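Amidase, hydantoinase/carbamoylase family (Burkholderia vietnamiensis, PDB 5I4M) probably hydrolyses N-carbamoyl-L-amino acids, as a zinc-dependent amidase of the peptidase M20 family that binds two zinc ions per subunit. Local coordinates at residues R31-D34 and S35-V39; P250-M253 and P254-R257; A381-L384 and A385-A388; A424-S427 and R428-P432. One frame throughout, in Å; residues are numbered along the deposited sequence.

Contact 1: R31-D34 and S35-V39; sequences RLWD and SLMEV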
loop_
_atom_site.group_PDB
_atom_site.type_symbol
_atom_site.label_atom_id
_atom_site.label_comp_id
_atom_site.label_asym_id
_atom_site.label_seq_id
_atom_site.Cartn_x
_atom_site.Cartn_y
_atom_site.Cartn_z
ATOM N N ARG A 31 -27.154 -10.754 -30.223
ATOM C CA ARG A 31 -27.454 -9.418 -29.727
ATOM C C ARG A 31 -26.958 -9.242 -28.299
ATOM O O ARG A 31 -26.353 -8.217 -27.966
ATOM C CB ARG A 31 -28.955 -9.155 -29.812
ATOM C CG ARG A 31 -29.360 -7.758 -29.369
ATOM C CD ARG A 31 -30.826 -7.507 -29.705
ATOM N NE ARG A 31 -31.712 -8.445 -29.020
ATOM C CZ ARG A 31 -32.984 -8.639 -29.352
ATOM N NH1 ARG A 31 -33.503 -7.965 -30.372
ATOM N NH2 ARG A 31 -33.731 -9.512 -28.684
ATOM N N LEU A 32 -27.185 -10.247 -27.445
ATOM C CA LEU A 32 -26.711 -10.184 -26.067
ATOM C C LEU A 32 -25.184 -10.177 -26.007
ATOM O O LEU A 32 -24.583 -9.351 -25.313
ATOM C CB LEU A 32 -27.280 -11.366 -25.278
ATOM C CG LEU A 32 -26.737 -11.546 -23.855
ATOM C CD1 LEU A 32 -26.921 -10.300 -23.027
ATOM C CD2 LEU A 32 -27.449 -12.735 -23.196
ATOM N N TRP A 33 -24.541 -11.101 -26.726
ATOM C CA TRP A 33 -23.083 -11.155 -26.745
ATOM C C TRP A 33 -22.484 -9.836 -27.214
ATOM O O TRP A 33 -21.541 -9.319 -26.602
ATOM C CB TRP A 33 -22.604 -12.295 -27.643
ATOM C CG TRP A 33 -21.104 -12.401 -27.678
ATOM C CD1 TRP A 33 -20.254 -11.824 -28.586
ATOM C CD2 TRP A 33 -20.275 -13.107 -26.749
ATOM N NE1 TRP A 33 -18.948 -12.135 -28.279
ATOM C CE2 TRP A 33 -18.935 -12.915 -27.152
ATOM C CE3 TRP A 33 -20.535 -13.879 -25.607
ATOM C CZ2 TRP A 33 -17.863 -13.487 -26.469
ATOM C CZ3 TRP A 33 -19.467 -14.437 -24.928
ATOM C CH2 TRP A 33 -18.149 -14.240 -25.357
ATOM N N ASP A 34 -23.013 -9.278 -28.308
ATOM C CA ASP A 34 -22.485 -8.008 -28.800
ATOM C C ASP A 34 -22.687 -6.891 -27.787
ATOM O O ASP A 34 -21.840 -5.999 -27.669
ATOM C CB ASP A 34 -23.129 -7.639 -30.139
ATOM C CG ASP A 34 -22.740 -8.590 -31.255
ATOM O OD1 ASP A 34 -21.767 -9.350 -31.072
ATOM O OD2 ASP A 34 -23.402 -8.570 -32.317
ATOM N N SER A 35 -23.789 -6.920 -27.036
ATOM C CA SER A 35 -23.957 -5.895 -26.019
ATOM C C SER A 35 -22.908 -6.043 -24.923
ATOM O O SER A 35 -22.419 -5.035 -24.402
ATOM C CB SER A 35 -25.378 -5.922 -25.446
ATOM O OG SER A 35 -25.595 -7.017 -24.575
ATOM N N LEU A 36 -22.518 -7.285 -24.599
ATOM C CA LEU A 36 -21.444 -7.492 -23.631
ATOM C C LEU A 36 -20.115 -6.974 -24.168
ATOM O O LEU A 36 -19.361 -6.317 -23.443
ATOM C CB LEU A 36 -21.333 -8.972 -23.267
ATOM C CG LEU A 36 -22.390 -9.423 -22.261
ATOM C CD1 LEU A 36 -22.619 -10.940 -22.316
ATOM C CD2 LEU A 36 -21.993 -9.015 -20.845
ATOM N N MET A 37 -19.820 -7.242 -25.442
ATOM C CA MET A 37 -18.578 -6.739 -26.011
ATOM C C MET A 37 -18.574 -5.217 -26.067
ATOM O O MET A 37 -17.518 -4.593 -25.913
ATOM C CB MET A 37 -18.366 -7.339 -27.401
ATOM C CG MET A 37 -18.345 -8.875 -27.410
ATOM S SD MET A 37 -16.971 -9.552 -26.443
ATOM C CE MET A 37 -17.821 -10.107 -24.968
ATOM N N GLU A 38 -19.740 -4.608 -26.280
ATOM C CA GLU A 38 -19.818 -3.154 -26.372
ATOM C C GLU A 38 -19.583 -2.506 -25.007
ATOM O O GLU A 38 -18.771 -1.587 -24.877
ATOM C CB GLU A 38 -21.180 -2.762 -26.945
ATOM C CG GLU A 38 -21.236 -1.402 -27.552
ATOM C CD GLU A 38 -20.344 -1.274 -28.776
ATOM O OE1 GLU A 38 -20.337 -2.193 -29.630
ATOM O OE2 GLU A 38 -19.642 -0.253 -28.875
ATOM N N VAL A 39 -20.271 -2.987 -23.971
ATOM C CA VAL A 39 -20.049 -2.419 -22.641
ATOM C C VAL A 39 -18.647 -2.738 -22.119
ATOM O O VAL A 39 -18.084 -1.972 -21.323
ATOM C CB VAL A 39 -21.133 -2.903 -21.662
ATOM C CG1 VAL A 39 -20.911 -2.267 -20.307
ATOM C CG2 VAL A 39 -22.501 -2.536 -22.186
HETATM O O HOH W 1 -20.146 -5.235 -29.932
#
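A chi1 of -179° swings the W33 indole away from its own N, and M37, bent at chi2 and chi3, folds back to meet it, one helical turn on. The methionine runs across the ring system. CG of M37 lies 3.4 Å from NE1 of W33, SD stands obliquely beside the five-membered ring, and the methyl reaches over the six-membered ring, CE of M37 being 4.0 Å from that centroid in a CH-pi contact. CE sits over the face but displaced toward the rim, where CZ2 and CE2 are its closest ring atoms. The pair is a Met-aromatic contact made by i and i+4 residues.

The hydroxyl of S35 turns back onto the preceding turn: OG of S35, placed between its own N and carbonyl carbon (chi1 74°), donates to O of L32 at 2.6 Å. O of L32 also accepts the helical bond from N of L36 at 3.0 Å, so two donors hold it and the buried hydroxyl is satisfied within the helix. Farther along, a water donates both to O of D34, at 2.9 Å, and to OE1 of E38, whose other oxygen forms a salt bridge with K41. R31 forms salt bridges with E125 and D132, both on helix 117-132. L32, W33 and L36 pack on helix 411-429, and S35 on L121 of helix 117-132 and W69 of helix 57-72; buried L32, S35 and L36 against exposed D34 suggest an amphipathic helix packed on the helices of the zinc-binding domain.

Contact 2: P250-M253 and P254-R257; sequences PTPM and PRRR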
loop_
_atom_site.group_PDB
_atom_site.type_symbol
_atom_site.label_atom_id
_atom_site.label_comp_id
_atom_site.label_asym_id
_atom_site.label_seq_id
_atom_site.Cartn_x
_atom_site.Cartn_y
_atom_site.Cartn_z
ATOM N N PRO A 250 19.438 0.868 13.960
ATOM C CA PRO A 250 19.851 0.756 15.370
ATOM C C PRO A 250 18.721 0.708 16.393
ATOM O O PRO A 250 18.952 1.039 17.562
ATOM C CB PRO A 250 20.725 2.003 15.579
ATOM C CG PRO A 250 20.267 2.967 14.498
ATOM C CD PRO A 250 19.869 2.131 13.336
ATOM N N THR A 251 17.505 0.317 15.998
ATOM C CA THR A 251 16.471 -0.004 16.974
ATOM C C THR A 251 16.658 -1.470 17.334
ATOM O O THR A 251 16.463 -2.329 16.465
ATOM C CB THR A 251 15.066 0.220 16.398
ATOM O OG1 THR A 251 14.950 1.544 15.856
ATOM C CG2 THR A 251 14.005 0.029 17.472
ATOM N N PRO A 252 17.025 -1.814 18.570
ATOM C CA PRO A 252 17.277 -3.230 18.876
ATOM C C PRO A 252 16.052 -4.077 18.585
ATOM O O PRO A 252 14.923 -3.700 18.915
ATOM C CB PRO A 252 17.620 -3.221 20.372
ATOM C CG PRO A 252 18.106 -1.790 20.623
ATOM C CD PRO A 252 17.225 -0.950 19.749
ATOM N N MET A 253 16.282 -5.222 17.936
ATOM C CA MET A 253 15.177 -6.081 17.505
ATOM C C MET A 253 14.166 -6.400 18.602
ATOM O O MET A 253 12.959 -6.301 18.335
ATOM C CB MET A 253 15.726 -7.384 16.901
ATOM C CG MET A 253 16.509 -7.188 15.605
ATOM S SD MET A 253 15.432 -6.743 14.239
ATOM C CE MET A 253 14.413 -8.213 14.072
ATOM N N PRO A 254 14.557 -6.759 19.832
ATOM C CA PRO A 254 13.544 -7.206 20.806
ATOM C C PRO A 254 12.566 -6.128 21.243
ATOM O O PRO A 254 11.448 -6.469 21.647
ATOM C CB PRO A 254 14.387 -7.704 21.991
ATOM C CG PRO A 254 15.724 -8.027 21.388
ATOM C CD PRO A 254 15.919 -6.949 20.357
ATOM N N ARG A 255 12.917 -4.850 21.163
ATOM C CA ARG A 255 12.004 -3.822 21.639
ATOM C C ARG A 255 11.128 -3.244 20.540
ATOM O O ARG A 255 10.293 -2.378 20.829
ATOM C CB ARG A 255 12.778 -2.697 22.326
ATOM C CG ARG A 255 13.505 -1.782 21.370
ATOM C CD ARG A 255 14.117 -0.631 22.139
ATOM N NE ARG A 255 15.193 -1.071 23.024
ATOM C CZ ARG A 255 15.901 -0.249 23.796
ATOM N NH1 ARG A 255 15.633 1.053 23.795
ATOM N NH2 ARG A 255 16.876 -0.724 24.563
ATOM N N ARG A 256 11.269 -3.707 19.302
ATOM C CA ARG A 256 10.475 -3.148 18.220
ATOM C C ARG A 256 9.006 -3.508 18.361
ATOM O O ARG A 256 8.641 -4.594 18.816
ATOM C CB ARG A 256 10.979 -3.657 16.875
ATOM C CG ARG A 256 12.439 -3.390 16.668
ATOM C CD ARG A 256 12.881 -3.962 15.351
ATOM N NE ARG A 256 14.227 -3.505 15.027
ATOM C CZ ARG A 256 14.689 -3.425 13.790
ATOM N NH1 ARG A 256 13.901 -3.762 12.772
ATOM N NH2 ARG A 256 15.922 -3.000 13.575
ATOM N N ARG A 257 8.155 -2.582 17.940
ATOM C CA ARG A 257 6.717 -2.814 17.857
ATOM C C ARG A 257 6.337 -2.594 16.401
ATOM O O ARG A 257 5.876 -1.519 16.009
ATOM C CB ARG A 257 5.958 -1.918 18.832
ATOM C CG ARG A 257 6.400 -2.171 20.275
ATOM C CD ARG A 257 5.397 -1.672 21.296
ATOM N NE ARG A 257 5.266 -0.220 21.321
ATOM C CZ ARG A 257 4.127 0.436 21.103
ATOM N NH1 ARG A 257 4.101 1.761 21.158
ATOM N NH2 ARG A 257 3.008 -0.225 20.837
#
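The carbonyl oxygen of T251 is gripped by two nitrogens of R256, NE at 2.9 Å and NH2 at 3.0 Å. The guanidinium approaches side-on, with the oxygen in its plane; NH2 also lies in the carbonyl plane, whereas NE stands 39° out of it. The arginine chain is extended from CG to NE, and CG of R256 passes CG2 of T251 at 3.8 Å. SD of M253 sits centred over one face of this guanidinium, 3.4 Å from CZ of R256, brought there by bends at chi2 and chi3. R255 lies along P252, whose CG stands over one face of the R255 guanidinium, 3.8 Å from NE of R255. Bonds from N of R255 to O of P252 and from N of R256 to O of M253 close the 3-10 turn.

The loop follows H247, a residue that binds 3-phosphoglycerate, and OG1 of T251 bonds O of H247. At the dimer interface M253 packs on G281 of the second subunit. R256 bonds three neutral oxygens, O of T251, O of A248 and OG1 of T284 of the second subunit; its positive charge is probably stabilised by dipoles and not by a carboxylate among these partners.

Contact 3: A381-L384 and A385-A388; sequences ACYL and AQVA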
loop_
_atom_site.group_PDB
_atom_site.type_symbol
_atom_site.label_atom_id
_atom_site.label_comp_id
_atom_site.label_asym_id
_atom_site.label_seq_id
_atom_site.Cartn_x
_atom_site.Cartn_y
_atom_site.Cartn_z
ATOM N N ALA A 381 -29.023 -10.210 -5.249
ATOM C CA ALA A 381 -30.102 -11.163 -5.014
ATOM C C ALA A 381 -30.119 -11.690 -3.576
ATOM O O ALA A 381 -31.186 -12.054 -3.069
ATOM C CB ALA A 381 -29.988 -12.330 -5.993
ATOM N N CYS A 382 -28.961 -11.759 -2.906
ATOM C CA CYS A 382 -28.956 -12.249 -1.522
ATOM C C CYS A 382 -29.767 -11.343 -0.611
ATOM O O CYS A 382 -30.422 -11.818 0.328
ATOM C CB CYS A 382 -27.526 -12.375 -0.991
ATOM S SG CYS A 382 -26.488 -13.489 -1.981
ATOM N N TYR A 383 -29.734 -10.033 -0.861
ATOM C CA TYR A 383 -30.564 -9.128 -0.074
ATOM C C TYR A 383 -32.002 -9.093 -0.569
ATOM O O TYR A 383 -32.935 -9.001 0.238
ATOM C CB TYR A 383 -29.944 -7.730 -0.075
ATOM C CG TYR A 383 -28.852 -7.577 0.971
ATOM C CD1 TYR A 383 -29.011 -8.101 2.249
ATOM C CD2 TYR A 383 -27.661 -6.912 0.678
ATOM C CE1 TYR A 383 -28.016 -7.947 3.221
ATOM C CE2 TYR A 383 -26.664 -6.764 1.637
ATOM C CZ TYR A 383 -26.844 -7.285 2.900
ATOM O OH TYR A 383 -25.856 -7.132 3.854
ATOM N N LEU A 384 -32.219 -9.177 -1.882
ATOM C CA LEU A 384 -33.590 -9.220 -2.375
ATOM C C LEU A 384 -34.343 -10.413 -1.809
ATOM O O LEU A 384 -35.557 -10.328 -1.584
ATOM C CB LEU A 384 -33.610 -9.277 -3.898
ATOM C CG LEU A 384 -32.988 -8.057 -4.563
ATOM C CD1 LEU A 384 -33.114 -8.153 -6.088
ATOM C CD2 LEU A 384 -33.656 -6.805 -4.043
ATOM N N ALA A 385 -33.641 -11.523 -1.559
ATOM C CA ALA A 385 -34.297 -12.709 -1.019
ATOM C C ALA A 385 -34.940 -12.454 0.335
ATOM O O ALA A 385 -35.847 -13.196 0.721
ATOM C CB ALA A 385 -33.301 -13.865 -0.900
ATOM N N GLN A 386 -34.495 -11.425 1.063
ATOM C CA GLN A 386 -35.090 -11.122 2.360
ATOM C C GLN A 386 -36.461 -10.471 2.236
ATOM O O GLN A 386 -37.224 -10.469 3.210
ATOM C CB GLN A 386 -34.160 -10.212 3.170
ATOM C CG GLN A 386 -32.798 -10.838 3.504
ATOM C CD GLN A 386 -32.055 -10.056 4.573
ATOM O OE1 GLN A 386 -32.663 -9.299 5.330
ATOM N NE2 GLN A 386 -30.736 -10.228 4.635
ATOM N N VAL A 387 -36.793 -9.907 1.077
ATOM C CA VAL A 387 -38.030 -9.149 0.920
ATOM C C VAL A 387 -38.911 -9.661 -0.205
ATOM O O VAL A 387 -40.071 -9.235 -0.299
ATOM C CB VAL A 387 -37.747 -7.642 0.724
ATOM C CG1 VAL A 387 -37.089 -7.072 1.976
ATOM C CG2 VAL A 387 -36.880 -7.406 -0.518
ATOM N N ALA A 388 -38.428 -10.570 -1.047
ATOM C CA ALA A 388 -39.238 -11.054 -2.153
ATOM C C ALA A 388 -38.775 -12.453 -2.510
ATOM O O ALA A 388 -37.601 -12.781 -2.301
ATOM C CB ALA A 388 -39.120 -10.136 -3.379
HETATM O O HOH W 2 -29.183 -11.896 2.841
#
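From CB onward, the side chain of Q386 runs beside Y383, pointing the same way. Its CB lies 3.4 Å from O of Y383, the carbonyl that also receives the backbone N of Q386. CG stays close to the same oxygen, and beyond it the chain is extended (chi2 -166°), which carries the amide out along the tyrosine ring. There NE2 of Q386 stands at the edge of the ring, near its plane, 3.6 Å from CD1 of Y383, with amide and ring planes 66° apart. At the tip NE2 of Q386 donates to a water at 2.9 Å, and this water in turn donates to O of C382, bridging the amide to the backbone one turn back.

The backbone alters its pattern here. N of A385 bonds O of A381 in the helical manner, but Q386 N reaches O of Y383, only three residues back. O of L384 accepts twice, from N of V387 at 3.0 Å and from N of A388 at 2.9 Å. CG2 of V387 also lies 3.4 Å from O of L384.

Y383 packs against F344 of strand 337-350 and S161 of helix 159-164, and L384 against F164 of that helix. A381, L384 and A385 rest on T390, so the short helix 380-384 and its exit touch helix 159-164, strand 337-350 and strand 390-395.

Contact 4: A424-S427 and R428-P432; sequences AMLS and RACEP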
loop_
_atom_site.group_PDB
_atom_site.type_symbol
_atom_site.label_atom_id
_atom_site.label_comp_id
_atom_site.label_asym_id
_atom_site.label_seq_id
_atom_site.Cartn_x
_atom_site.Cartn_y
_atom_site.Cartn_z
ATOM N N ALA A 424 -37.732 -18.364 -16.664
ATOM C CA ALA A 424 -38.042 -18.270 -15.243
ATOM C C ALA A 424 -38.801 -16.988 -14.946
ATOM O O ALA A 424 -39.773 -16.992 -14.180
ATOM C CB ALA A 424 -36.759 -18.343 -14.417
ATOM N N MET A 425 -38.374 -15.878 -15.547
ATOM C CA MET A 425 -39.088 -14.620 -15.364
ATOM C C MET A 425 -40.477 -14.690 -15.978
ATOM O O MET A 425 -41.461 -14.262 -15.362
ATOM C CB MET A 425 -38.291 -13.466 -15.970
ATOM C CG MET A 425 -37.006 -13.157 -15.225
ATOM S SD MET A 425 -36.220 -11.696 -15.927
ATOM C CE MET A 425 -37.400 -10.421 -15.480
ATOM N N LEU A 426 -40.577 -15.228 -17.198
ATOM C CA LEU A 426 -41.887 -15.371 -17.832
ATOM C C LEU A 426 -42.827 -16.193 -16.971
ATOM O O LEU A 426 -44.010 -15.859 -16.827
ATOM C CB LEU A 426 -41.745 -16.024 -19.202
ATOM C CG LEU A 426 -41.657 -15.095 -20.400
ATOM C CD1 LEU A 426 -41.430 -15.928 -21.648
ATOM C CD2 LEU A 426 -42.929 -14.264 -20.515
ATOM N N SER A 427 -42.316 -17.279 -16.395
ATOM C CA SER A 427 -43.151 -18.139 -15.569
ATOM C C SER A 427 -43.810 -17.351 -14.443
ATOM O O SER A 427 -45.006 -17.514 -14.178
ATOM C CB SER A 427 -42.306 -19.283 -15.014
ATOM O OG SER A 427 -43.099 -20.183 -14.268
ATOM N N ARG A 428 -43.061 -16.473 -13.785
ATOM C CA ARG A 428 -43.637 -15.743 -12.668
ATOM C C ARG A 428 -44.384 -14.487 -13.105
ATOM O O ARG A 428 -45.383 -14.118 -12.473
ATOM C CB ARG A 428 -42.535 -15.387 -11.671
ATOM C CG ARG A 428 -41.675 -16.597 -11.319
ATOM C CD ARG A 428 -41.634 -16.853 -9.841
ATOM N NE ARG A 428 -42.960 -16.899 -9.238
ATOM C CZ ARG A 428 -43.170 -16.909 -7.925
ATOM N NH1 ARG A 428 -42.142 -16.880 -7.082
ATOM N NH2 ARG A 428 -44.406 -16.947 -7.447
ATOM N N ALA A 429 -43.933 -13.827 -14.173
ATOM C CA ALA A 429 -44.561 -12.579 -14.584
ATOM C C ALA A 429 -45.902 -12.807 -15.259
ATOM O O ALA A 429 -46.680 -11.858 -15.400
ATOM C CB ALA A 429 -43.633 -11.794 -15.518
ATOM N N CYS A 430 -46.192 -14.037 -15.672
ATOM C CA CYS A 430 -47.462 -14.368 -16.292
ATOM C C CYS A 430 -48.442 -15.005 -15.316
ATOM O O CYS A 430 -49.521 -15.437 -15.732
ATOM C CB CYS A 430 -47.233 -15.274 -17.500
ATOM S SG CYS A 430 -46.530 -14.359 -18.893
ATOM N N GLU A 431 -48.098 -15.074 -14.038
ATOM C CA GLU A 431 -49.069 -15.504 -13.037
ATOM C C GLU A 431 -50.166 -14.449 -12.933
ATOM O O GLU A 431 -49.864 -13.252 -12.884
ATOM C CB GLU A 431 -48.384 -15.720 -11.687
ATOM C CG GLU A 431 -47.362 -16.848 -11.716
ATOM C CD GLU A 431 -46.518 -16.944 -10.456
ATOM O OE1 GLU A 431 -46.767 -16.192 -9.490
ATOM O OE2 GLU A 431 -45.584 -17.774 -10.441
ATOM N N PRO A 432 -51.437 -14.838 -12.940
ATOM C CA PRO A 432 -52.510 -13.838 -12.882
ATOM C C PRO A 432 -52.489 -13.088 -11.562
ATOM O O PRO A 432 -52.104 -13.630 -10.524
ATOM C CB PRO A 432 -53.789 -14.674 -13.028
ATOM C CG PRO A 432 -53.335 -15.947 -13.691
ATOM C CD PRO A 432 -51.947 -16.198 -13.163
HETATM O O HOH W 3 -44.638 -19.903 -12.081
#
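The C-terminal end of helix 411-429 carries this contact, where the last turn gives way to the chain's tail. A429 N bonds O of M425 at 2.8 Å, and C430 N bonds O of L426 at 3.1 Å, although C430 is the first residue to leave helical backbone angles. R428 N is held less firmly, by weak bonds to O of A424 and O of M425. SG of C430, anti to its own carbonyl carbon (chi1 -73°), comes to 4.0 Å from CD2 of L426.

R428, in the last helical turn, is joined to E431, two residues past the helix end. The arginine bends at chi2 and chi3, its CG passing O of A424, and presents NE and NH2 side-on to the carboxylate. NE of R428 meets OE2 of E431 at 3.0 Å, from above the carboxylate plane, while NH2 of R428 reaches OE1 of E431 at 3.2 Å through that oxygen's syn lone pair. The partial negative charge of the helix C-terminus probably favours the arginine, which would in turn offset the carboxylate.

This helix lies against the central strands of the zinc-binding domain: M425 and A429 pack on V141, M425 and R428 on F208, and A429 on V99. R428 also touches D352 and P389. E431 CG lies 3.5 Å from O of S427, and one water donates to OE2 of E431 at 2.8 Å and lies 2.7 Å from OG of S427. OE1 of E431 has a second partner in NE2 of H205.

Overall arrangement
Contacts 1, 3 and 4 belong to the body of the subunit that holds the zinc ions, whereas contact 2 lies far out in the dimerisation region, its centre about 58 Å from that of contact 1 and about 68 Å from that of contact 4. Contacts 3 and 4 have nearest atoms about 7 Å apart, and P389, just beyond contact 3, touches R428. Helix 411-429, whose end forms contact 4, also packs on helix 29-39 of contact 1; nearest atoms of these contacts are about 11 Å apart. The L36 side chain is about 12 Å from a zinc ion, and that of C382 about 7 Å from bound 3-phosphoglyceric acid. Far from that pocket, T251 stands about 10 Å from a bound 3-phosphoglyceric acid.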